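Local coordinates for flavodoxin, WrbA-like protein (Agrobacterium tumefaciens, PDB 3D7N), which probably binds FMN and acts as a flavodoxin-like, WrbA-type NAD(P)H:quinone oxidoreductase that transfers electrons, at residues T9-H14 with E25-G30. Numbering follows the deposited sequence.
Sequences TVVVYH and EAVAEG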
loop_
_atom_site.group_PDB
_atom_site.type_symbol
_atom_site.label_atom_id
_atom_site.label_comp_id
_atom_site.label_asym_id
_atom_site.label_seq_id
_atom_site.Cartn_x
_atom_site.Cartn_y
_atom_site.Cartn_z
ATOM N N THR A 9 11.102 -20.047 17.210
ATOM C CA THR A 9 10.244 -19.411 16.231
ATOM C C THR A 9 8.835 -19.926 16.425
ATOM O O THR A 9 8.634 -21.090 16.669
ATOM C CB THR A 9 10.731 -19.699 14.815
ATOM O OG1 THR A 9 12.088 -19.275 14.728
ATOM C CG2 THR A 9 9.875 -18.921 13.720
ATOM N N VAL A 10 7.854 -19.040 16.359
ATOM C CA VAL A 10 6.459 -19.437 16.406
ATOM C C VAL A 10 5.781 -19.070 15.104
ATOM O O VAL A 10 5.937 -17.945 14.623
ATOM C CB VAL A 10 5.740 -18.736 17.581
ATOM C CG1 VAL A 10 4.216 -18.771 17.394
ATOM C CG2 VAL A 10 6.168 -19.373 18.918
ATOM N N VAL A 11 5.060 -20.011 14.507
ATOM C CA VAL A 11 4.191 -19.699 13.379
ATOM C C VAL A 11 2.758 -19.579 13.940
ATOM O O VAL A 11 2.212 -20.567 14.528
ATOM C CB VAL A 11 4.282 -20.761 12.279
ATOM C CG1 VAL A 11 3.192 -20.543 11.252
ATOM C CG2 VAL A 11 5.674 -20.757 11.654
ATOM N N VAL A 12 2.183 -18.367 13.818
ATOM C CA VAL A 12 0.811 -18.069 14.280
ATOM C C VAL A 12 0.009 -17.735 13.023
ATOM O O VAL A 12 0.403 -16.861 12.233
ATOM C CB VAL A 12 0.768 -16.901 15.334
ATOM C CG1 VAL A 12 1.306 -15.567 14.737
ATOM C CG2 VAL A 12 -0.638 -16.739 15.916
ATOM N N TYR A 13 -1.064 -18.477 12.778
ATOM C CA TYR A 13 -1.715 -18.408 11.468
ATOM C C TYR A 13 -3.210 -18.648 11.550
ATOM O O TYR A 13 -3.712 -19.345 12.445
ATOM C CB TYR A 13 -1.109 -19.485 10.523
ATOM C CG TYR A 13 -1.496 -20.897 10.928
ATOM C CD1 TYR A 13 -2.554 -21.561 10.305
ATOM C CD2 TYR A 13 -0.855 -21.541 11.986
ATOM C CE1 TYR A 13 -2.970 -22.850 10.734
ATOM C CE2 TYR A 13 -1.250 -22.850 12.405
ATOM C CZ TYR A 13 -2.304 -23.483 11.767
ATOM O OH TYR A 13 -2.707 -24.742 12.174
ATOM N N HIS A 14 -3.906 -18.125 10.558
ATOM C CA HIS A 14 -5.299 -18.497 10.331
ATOM C C HIS A 14 -5.405 -19.235 8.989
ATOM O O HIS A 14 -4.762 -18.834 8.024
ATOM C CB HIS A 14 -6.222 -17.246 10.372
ATOM C CG HIS A 14 -7.625 -17.547 9.977
ATOM N ND1 HIS A 14 -8.147 -17.171 8.759
ATOM C CD2 HIS A 14 -8.590 -18.275 10.592
ATOM C CE1 HIS A 14 -9.388 -17.623 8.655
ATOM N NE2 HIS A 14 -9.677 -18.303 9.751
ATOM N N GLU A 25 2.592 -25.266 7.959
ATOM C CA GLU A 25 3.369 -26.463 8.239
ATOM C C GLU A 25 4.730 -26.417 7.535
ATOM O O GLU A 25 5.750 -26.714 8.121
ATOM C CB GLU A 25 2.578 -27.741 7.870
ATOM C CG GLU A 25 1.391 -28.013 8.819
ATOM C CD GLU A 25 0.349 -29.005 8.292
ATOM O OE1 GLU A 25 -0.031 -28.978 7.102
ATOM O OE2 GLU A 25 -0.128 -29.820 9.095
ATOM N N ALA A 26 4.731 -26.007 6.280
ATOM C CA ALA A 26 5.962 -25.851 5.512
ATOM C C ALA A 26 6.958 -24.832 6.126
ATOM O O ALA A 26 8.172 -25.114 6.249
ATOM C CB ALA A 26 5.611 -25.491 4.055
ATOM N N VAL A 27 6.451 -23.667 6.526
ATOM C CA VAL A 27 7.263 -22.651 7.181
ATOM C C VAL A 27 7.724 -23.170 8.548
ATOM O O VAL A 27 8.905 -23.106 8.847
ATOM C CB VAL A 27 6.490 -21.286 7.295
ATOM C CG1 VAL A 27 7.303 -20.188 8.084
ATOM C CG2 VAL A 27 6.064 -20.801 5.893
ATOM N N ALA A 28 6.819 -23.755 9.339
ATOM C CA ALA A 28 7.187 -24.400 10.602
ATOM C C ALA A 28 8.326 -25.432 10.439
ATOM O O ALA A 28 9.283 -25.436 11.189
ATOM C CB ALA A 28 5.968 -25.038 11.229
ATOM N N GLU A 29 8.216 -26.313 9.448
ATOM C CA GLU A 29 9.279 -27.261 9.100
ATOM C C GLU A 29 10.629 -26.591 8.842
ATOM O O GLU A 29 11.637 -27.023 9.375
ATOM C CB GLU A 29 8.850 -28.073 7.872
ATOM C CG GLU A 29 9.823 -29.115 7.383
ATOM C CD GLU A 29 9.211 -29.969 6.293
ATOM O OE1 GLU A 29 7.970 -30.005 6.215
ATOM O OE2 GLU A 29 9.954 -30.602 5.514
ATOM N N GLY A 30 10.661 -25.537 8.032
ATOM C CA GLY A 30 11.919 -24.847 7.747
ATOM C C GLY A 30 12.552 -24.177 8.953
ATOM O O GLY A 30 13.789 -24.236 9.145
#
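With chi1 at 170°, V11 sets CG1 anti to its own backbone N and turns CG2 anti to the carbonyl carbon, out to the helix. V27 has nearly the same torsion, 176°, but here it is CG1, anti to the backbone N, that reaches the strand. The two methyls, V11 CG2 and V27 CG1, meet at 4.0 Å, and the side chains run at a slant to one another. The same V11 CG2 also lies over the helix backbone, 4.0 Å from A28 N, and 4.3 Å from A28 CB, so one methyl covers the step from V27 to A28. The backbones are nearest at this point, with V11 CA and A28 CA 6.2 Å apart. No hydrogen bond crosses; the join is apolar and buried. Around it, V11 also packs on A33 and L35, while V27 touches I59 of the neighbouring strand 57-65 and A173 of helix 167-186, so the apolar patch extends to both of these elements. This is the first beta-alpha-beta unit of the flavodoxin-like fold, where helix 19-31 packs on the parallel sheet as the chain crosses from strand 9-13 to strand 34-37.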